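Local coordinates for protein N-acetyl-L-2,4-diaminobutyric acid deacetylase (Ruegeria pomeroyi, PDB 6TWL) that probably removes the acetyl group from N-acetyl-L-2,4-diaminobutyrate with the help of zinc, a step in the breakdown of ectoine, at residues N57-H69 and L210-A224. Numbering follows the deposited sequence.
Sequences NHGDEYEGPVALH and LGGGGSSSARSNAIA
E63, in the first turn of helix 63-69, reaches into the start of helix 218-224 and takes a hydrogen bond from S220, OG to OE2 at 2.8 Å. The two helices belong to the zinc-dependent catalytic domain of the succinylglutamate desuccinylase/aspartoacylase family; their short axes approach to 9.0 Å at 56°. A bend at chi2 (87°) turns the carboxylate of E63 out of line with its chain, and OE2 receives S220 on its anti lone pair. The other oxygen, OE1, accepts from S145 OG and from a water 2.7 Å away. That water also donates to S215 O and accepts from Y62 N, so one molecule ties both backbones to the carboxylate. L210 O lies 2.9 Å from E63 OE2, acceptor against acceptor; the bond from S220 to OE2, and those from S145 and the water to OE1, probably offset some of the repulsion. L210 CB packs on E63 CG at 3.7 Å.

Around this polar centre, G214 CA lies in the plane of the Y62 ring, at its edge, and gives a CA-H...O contact to D60 O. Farther along the helices the methyls of A67 and A224 meet.

H58 and E61, in the loop leading to E63, and E209, directly before L210, bind zinc in this enzyme, but the metal is absent from this apo chain. The second shell fixes S220: S217 and S220 form a capping box at the start of the helix. Within the box, S217 N donates to S220 OG at 3.1 Å, while S220 N returns a bond to S217 OG at 169°.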
ATOM      1  N   ASN A  57      -3.215   4.397  -3.807  1.00 77.80           N
ATOM      2  CA  ASN A  57      -4.610   4.798  -3.919  1.00 79.83           C
ATOM      3  C   ASN A  57      -4.801   6.295  -3.727  1.00 76.29           C
ATOM      4  O   ASN A  57      -5.905   6.800  -3.958  1.00 68.62           O
ATOM      5  CB  ASN A  57      -5.468   4.037  -2.903  1.00 88.80           C
ATOM      6  CG  ASN A  57      -5.010   2.604  -2.709  1.00 99.62           C
ATOM      7  OD1 ASN A  57      -3.860   2.350  -2.353  1.00107.33           O
ATOM      8  ND2 ASN A  57      -5.911   1.657  -2.946  1.00 99.62           N
ATOM      9  N   HIS A  58      -3.754   7.012  -3.322  1.00 75.14           N
ATOM     10  CA  HIS A  58      -3.832   8.445  -3.089  1.00 81.21           C
ATOM     11  C   HIS A  58      -2.599   9.118  -3.673  1.00 75.17           C
ATOM     12  O   HIS A  58      -1.543   8.501  -3.837  1.00 69.93           O
ATOM     13  CB  HIS A  58      -3.954   8.769  -1.594  1.00 87.61           C
ATOM     14  CG  HIS A  58      -5.238   8.305  -0.982  1.00 95.44           C
ATOM     15  ND1 HIS A  58      -5.375   7.069  -0.387  1.00 93.52           N
ATOM     16  CD2 HIS A  58      -6.444   8.911  -0.875  1.00 96.83           C
ATOM     17  CE1 HIS A  58      -6.609   6.935   0.063  1.00 94.47           C
ATOM     18  NE2 HIS A  58      -7.279   8.038  -0.221  1.00 95.38           N
ATOM     19  N   GLY A  59      -2.749  10.401  -3.984  1.00 79.25           N
ATOM     20  CA  GLY A  59      -1.704  11.165  -4.629  1.00 79.79           C
ATOM     21  C   GLY A  59      -0.570  11.640  -3.751  1.00 85.34           C
ATOM     22  O   GLY A  59       0.371  12.242  -4.269  1.00 87.88           O
ATOM     23  N   ASP A  60      -0.604  11.390  -2.443  1.00 83.34           N
ATOM     24  CA  ASP A  60       0.451  11.870  -1.556  1.00 85.32           C
ATOM     25  C   ASP A  60       1.341  10.745  -1.038  1.00 81.37           C
ATOM     26  O   ASP A  60       1.964  10.891   0.019  1.00 76.71           O
ATOM     27  CB  ASP A  60      -0.147  12.659  -0.391  1.00 84.21           C
ATOM     28  CG  ASP A  60      -1.300  11.937   0.273  1.00 93.26           C
ATOM     29  OD1 ASP A  60      -1.593  10.789  -0.121  1.00 87.78           O
ATOM     30  OD2 ASP A  60      -1.918  12.524   1.187  1.00 89.32           O
ATOM     31  N   GLU A  61       1.421   9.630  -1.760  1.00 74.31           N
ATOM     32  CA  GLU A  61       2.294   8.516  -1.411  1.00 79.25           C
ATOM     33  C   GLU A  61       3.268   8.270  -2.553  1.00 79.53           C
ATOM     34  O   GLU A  61       2.875   8.281  -3.724  1.00 75.92           O
ATOM     35  CB  GLU A  61       1.483   7.255  -1.119  1.00 70.13           C
ATOM     36  CG  GLU A  61       0.421   7.456  -0.055  1.00 76.10           C
ATOM     37  CD  GLU A  61      -0.640   6.382  -0.087  1.00 76.68           C
ATOM     38  OE1 GLU A  61      -0.347   5.274  -0.580  1.00 70.65           O
ATOM     39  OE2 GLU A  61      -1.769   6.648   0.378  1.00 79.34           O
ATOM     40  N   TYR A  62       4.541   8.051  -2.218  1.00 74.94           N
ATOM     41  CA  TYR A  62       5.570   8.126  -3.250  1.00 75.20           C
ATOM     42  C   TYR A  62       6.540   6.948  -3.286  1.00 77.27           C
ATOM     43  O   TYR A  62       7.120   6.676  -4.343  1.00 74.08           O
ATOM     44  CB  TYR A  62       6.340   9.439  -3.096  1.00 70.73           C
ATOM     45  CG  TYR A  62       5.460  10.653  -3.286  1.00 69.19           C
ATOM     46  CD1 TYR A  62       5.006  11.012  -4.549  1.00 73.32           C
ATOM     47  CD2 TYR A  62       5.067  11.430  -2.205  1.00 74.35           C
ATOM     48  CE1 TYR A  62       4.197  12.119  -4.733  1.00 72.15           C
ATOM     49  CE2 TYR A  62       4.257  12.537  -2.377  1.00 81.23           C
ATOM     50  CZ  TYR A  62       3.825  12.875  -3.643  1.00 76.04           C
ATOM     51  OH  TYR A  62       3.019  13.976  -3.817  1.00 78.70           O
ATOM     52  N   GLU A  63       6.740   6.249  -2.165  1.00 80.31           N
ATOM     53  CA  GLU A  63       7.595   5.062  -2.188  1.00 79.76           C
ATOM     54  C   GLU A  63       7.116   4.072  -3.241  1.00 79.90           C
ATOM     55  O   GLU A  63       7.906   3.568  -4.048  1.00 85.22           O
ATOM     56  CB  GLU A  63       7.629   4.391  -0.814  1.00 80.01           C
ATOM     57  CG  GLU A  63       8.543   5.056   0.189  1.00 83.05           C
ATOM     58  CD  GLU A  63       7.851   6.168   0.943  1.00 84.80           C
ATOM     59  OE1 GLU A  63       6.629   6.346   0.746  1.00 79.24           O
ATOM     60  OE2 GLU A  63       8.523   6.860   1.736  1.00 82.09           O
ATOM     61  N   GLY A  64       5.814   3.793  -3.246  1.00 73.53           N
ATOM     62  CA  GLY A  64       5.204   2.939  -4.235  1.00 76.33           C
ATOM     63  C   GLY A  64       5.421   3.412  -5.658  1.00 73.40           C
ATOM     64  O   GLY A  64       6.006   2.701  -6.481  1.00 69.14           O
ATOM     65  N   PRO A  65       4.935   4.618  -5.986  1.00 70.39           N
ATOM     66  CA  PRO A  65       5.123   5.132  -7.355  1.00 75.57           C
ATOM     67  C   PRO A  65       6.569   5.155  -7.825  1.00 77.29           C
ATOM     68  O   PRO A  65       6.826   4.901  -9.008  1.00 76.27           O
ATOM     69  CB  PRO A  65       4.530   6.544  -7.270  1.00 82.58           C
ATOM     70  CG  PRO A  65       3.465   6.419  -6.242  1.00 77.53           C
ATOM     71  CD  PRO A  65       4.016   5.469  -5.208  1.00 71.31           C
ATOM     72  N   VAL A  66       7.524   5.446  -6.941  1.00 71.69           N
ATOM     73  CA  VAL A  66       8.923   5.474  -7.359  1.00 65.18           C
ATOM     74  C   VAL A  66       9.404   4.069  -7.696  1.00 64.93           C
ATOM     75  O   VAL A  66       9.961   3.827  -8.773  1.00 69.87           O
ATOM     76  CB  VAL A  66       9.802   6.122  -6.275  1.00 76.42           C
ATOM     77  CG1 VAL A  66      11.272   5.847  -6.556  1.00 82.01           C
ATOM     78  CG2 VAL A  66       9.542   7.616  -6.206  1.00 65.86           C
ATOM     79  N   ALA A  67       9.197   3.123  -6.776  1.00 61.07           N
ATOM     80  CA  ALA A  67       9.633   1.749  -7.003  1.00 62.30           C
ATOM     81  C   ALA A  67       9.024   1.168  -8.272  1.00 67.48           C
ATOM     82  O   ALA A  67       9.710   0.492  -9.048  1.00 62.67           O
ATOM     83  CB  ALA A  67       9.275   0.880  -5.797  1.00 62.56           C
ATOM     84  N   LEU A  68       7.737   1.428  -8.507  1.00 69.27           N
ATOM     85  CA  LEU A  68       7.072   0.844  -9.666  1.00 65.10           C
ATOM     86  C   LEU A  68       7.464   1.538 -10.964  1.00 64.55           C
ATOM     87  O   LEU A  68       7.495   0.892 -12.016  1.00 70.43           O
ATOM     88  CB  LEU A  68       5.557   0.880  -9.474  1.00 66.40           C
ATOM     89  CG  LEU A  68       5.032  -0.043  -8.372  1.00 71.10           C
ATOM     90  CD1 LEU A  68       3.521  -0.088  -8.397  1.00 68.03           C
ATOM     91  CD2 LEU A  68       5.605  -1.445  -8.508  1.00 74.45           C
ATOM     92  N   HIS A  69       7.761   2.839 -10.918  1.00 62.20           N
ATOM     93  CA  HIS A  69       8.334   3.502 -12.085  1.00 62.37           C
ATOM     94  C   HIS A  69       9.686   2.892 -12.440  1.00 69.65           C
ATOM     95  O   HIS A  69       9.983   2.649 -13.615  1.00 71.53           O
ATOM     96  CB  HIS A  69       8.478   5.004 -11.825  1.00 62.63           C
ATOM     97  CG  HIS A  69       7.286   5.811 -12.238  1.00 67.98           C
ATOM     98  ND1 HIS A  69       6.173   5.957 -11.437  1.00 71.05           N
ATOM     99  CD2 HIS A  69       7.035   6.521 -13.363  1.00 69.52           C
ATOM    100  CE1 HIS A  69       5.287   6.719 -12.053  1.00 72.47           C
ATOM    101  NE2 HIS A  69       5.785   7.075 -13.223  1.00 71.28           N
ATOM    102  N   LEU A 210       5.314   2.514   3.816  1.00 58.08           N
ATOM    103  CA  LEU A 210       6.752   2.720   3.695  1.00 70.38           C
ATOM    104  C   LEU A 210       7.163   4.152   4.018  1.00 79.89           C
ATOM    105  O   LEU A 210       8.169   4.645   3.504  1.00 89.46           O
ATOM    106  CB  LEU A 210       7.218   2.332   2.295  1.00 70.58           C
ATOM    107  CG  LEU A 210       7.023   0.853   1.963  1.00 70.32           C
ATOM    108  CD1 LEU A 210       7.569   0.552   0.589  1.00 67.14           C
ATOM    109  CD2 LEU A 210       7.689  -0.027   3.012  1.00 70.91           C
ATOM    110  N   GLY A 211       6.408   4.824   4.881  1.00 74.71           N
ATOM    111  CA  GLY A 211       6.737   6.183   5.258  1.00 74.59           C
ATOM    112  C   GLY A 211       5.514   7.056   5.433  1.00 77.38           C
ATOM    113  O   GLY A 211       4.552   6.660   6.098  1.00 84.19           O
ATOM    114  N   GLY A 212       5.532   8.237   4.838  1.00 77.13           N
ATOM    115  CA  GLY A 212       4.437   9.171   4.939  1.00 74.59           C
ATOM    116  C   GLY A 212       4.952  10.591   4.938  1.00 73.24           C
ATOM    117  O   GLY A 212       6.115  10.855   4.636  1.00 70.09           O
ATOM    118  N   GLY A 213       4.065  11.517   5.296  1.00 68.65           N
ATOM    119  CA  GLY A 213       4.372  12.929   5.243  1.00 74.10           C
ATOM    120  C   GLY A 213       4.343  13.535   3.859  1.00 69.21           C
ATOM    121  O   GLY A 213       4.647  14.725   3.717  1.00 69.23           O
ATOM    122  N   GLY A 214       3.976  12.765   2.839  1.00 69.06           N
ATOM    123  CA  GLY A 214       4.037  13.258   1.476  1.00 73.62           C
ATOM    124  C   GLY A 214       5.456  13.380   0.968  1.00 78.72           C
ATOM    125  O   GLY A 214       5.776  14.337   0.250  1.00 70.37           O
ATOM    126  N   SER A 215       6.316  12.431   1.324  1.00 79.51           N
ATOM    127  CA  SER A 215       7.720  12.482   0.943  1.00 76.66           C
ATOM    128  C   SER A 215       8.274  11.066   0.917  1.00 73.33           C
ATOM    129  O   SER A 215       7.667  10.125   1.437  1.00 66.75           O
ATOM    130  CB  SER A 215       8.530  13.353   1.902  1.00 73.00           C
ATOM    131  OG  SER A 215       9.905  13.337   1.559  1.00 69.52           O
ATOM    132  N   SER A 216       9.449  10.934   0.311  1.00 66.93           N
ATOM    133  CA  SER A 216      10.094   9.639   0.160  1.00 74.34           C
ATOM    134  C   SER A 216      11.600   9.837   0.215  1.00 81.47           C
ATOM    135  O   SER A 216      12.150  10.655  -0.530  1.00 80.21           O
ATOM    136  CB  SER A 216       9.677   8.976  -1.157  1.00 68.95           C
ATOM    137  OG  SER A 216      10.326   7.735  -1.329  1.00 77.33           O
ATOM    138  N   SER A 217      12.257   9.100   1.101  1.00 75.22           N
ATOM    139  CA  SER A 217      13.694   9.202   1.291  1.00 72.50           C
ATOM    140  C   SER A 217      14.401   8.126   0.483  1.00 73.66           C
ATOM    141  O   SER A 217      13.779   7.216  -0.065  1.00 72.71           O
ATOM    142  CB  SER A 217      14.055   9.062   2.770  1.00 74.93           C
ATOM    143  OG  SER A 217      13.735   7.764   3.243  1.00 67.78           O
ATOM    144  N   ALA A 218      15.723   8.217   0.415  1.00 66.46           N
ATOM    145  CA  ALA A 218      16.407   7.149  -0.296  1.00 73.62           C
ATOM    146  C   ALA A 218      16.409   5.852   0.520  1.00 73.95           C
ATOM    147  O   ALA A 218      16.487   4.767  -0.060  1.00 68.73           O
ATOM    148  CB  ALA A 218      17.801   7.598  -0.728  1.00 73.65           C
ATOM    149  N   ARG A 219      16.258   5.936   1.851  1.00 75.49           N
ATOM    150  CA  ARG A 219      16.076   4.738   2.683  1.00 74.30           C
ATOM    151  C   ARG A 219      14.777   4.020   2.345  1.00 68.07           C
ATOM    152  O   ARG A 219      14.759   2.807   2.098  1.00 72.55           O
ATOM    153  CB  ARG A 219      16.073   5.113   4.172  1.00 69.89           C
ATOM    154  CG  ARG A 219      17.386   5.625   4.618  1.00 85.05           C
ATOM    155  CD  ARG A 219      17.475   7.070   4.219  1.00 95.06           C
ATOM    156  NE  ARG A 219      18.914   7.226   3.998  1.00105.57           N
ATOM    157  CZ  ARG A 219      19.441   8.085   3.139  1.00119.85           C
ATOM    158  NH1 ARG A 219      18.677   8.971   2.512  1.00131.62           N
ATOM    159  NH2 ARG A 219      20.755   8.078   2.995  1.00125.78           N
ATOM    160  N   SER A 220      13.675   4.762   2.355  1.00 66.32           N
ATOM    161  CA  SER A 220      12.377   4.147   2.132  1.00 69.00           C
ATOM    162  C   SER A 220      12.234   3.706   0.683  1.00 71.35           C
ATOM    163  O   SER A 220      11.663   2.645   0.408  1.00 74.72           O
ATOM    164  CB  SER A 220      11.271   5.114   2.552  1.00 68.43           C
ATOM    165  OG  SER A 220      11.228   6.265   1.728  1.00 74.27           O
ATOM    166  N   ASN A 221      12.780   4.486  -0.257  1.00 68.76           N
ATOM    167  CA  ASN A 221      12.828   4.039  -1.646  1.00 69.87           C
ATOM    168  C   ASN A 221      13.581   2.722  -1.773  1.00 74.34           C
ATOM    169  O   ASN A 221      13.171   1.833  -2.528  1.00 72.04           O
ATOM    170  CB  ASN A 221      13.486   5.094  -2.537  1.00 69.62           C
ATOM    171  CG  ASN A 221      12.657   6.351  -2.674  1.00 72.48           C
ATOM    172  OD1 ASN A 221      11.463   6.354  -2.391  1.00 73.28           O
ATOM    173  ND2 ASN A 221      13.288   7.429  -3.131  1.00 71.28           N
ATOM    174  N   ALA A 222      14.692   2.583  -1.043  1.00 72.62           N
ATOM    175  CA  ALA A 222      15.490   1.366  -1.129  1.00 68.71           C
ATOM    176  C   ALA A 222      14.775   0.188  -0.481  1.00 70.66           C
ATOM    177  O   ALA A 222      14.905  -0.954  -0.939  1.00 72.51           O
ATOM    178  CB  ALA A 222      16.856   1.590  -0.482  1.00 67.79           C
ATOM    179  N   ILE A 223      14.024   0.443   0.594  1.00 65.29           N
ATOM    180  CA  ILE A 223      13.209  -0.605   1.202  1.00 76.76           C
ATOM    181  C   ILE A 223      12.165  -1.103   0.211  1.00 79.43           C
ATOM    182  O   ILE A 223      11.895  -2.308   0.119  1.00 89.75           O
ATOM    183  CB  ILE A 223      12.563  -0.088   2.503  1.00 74.56           C
ATOM    184  CG1 ILE A 223      13.627   0.137   3.582  1.00 63.96           C
ATOM    185  CG2 ILE A 223      11.495  -1.049   3.005  1.00 66.10           C
ATOM    186  CD1 ILE A 223      13.236   1.178   4.611  1.00 67.02           C
ATOM    187  N   ALA A 224      11.581  -0.186  -0.566  1.00 73.22           N
ATOM    188  CA  ALA A 224      10.553  -0.562  -1.531  1.00 71.65           C
ATOM    189  C   ALA A 224      11.137  -1.374  -2.677  1.00 72.75           C
ATOM    190  O   ALA A 224      10.543  -2.369  -3.107  1.00 69.71           O
ATOM    191  CB  ALA A 224       9.862   0.688  -2.072  1.00 70.22           C
TER
HETATM  192  O   HOH W   1       5.501   8.826   0.595  1.00 58.82           O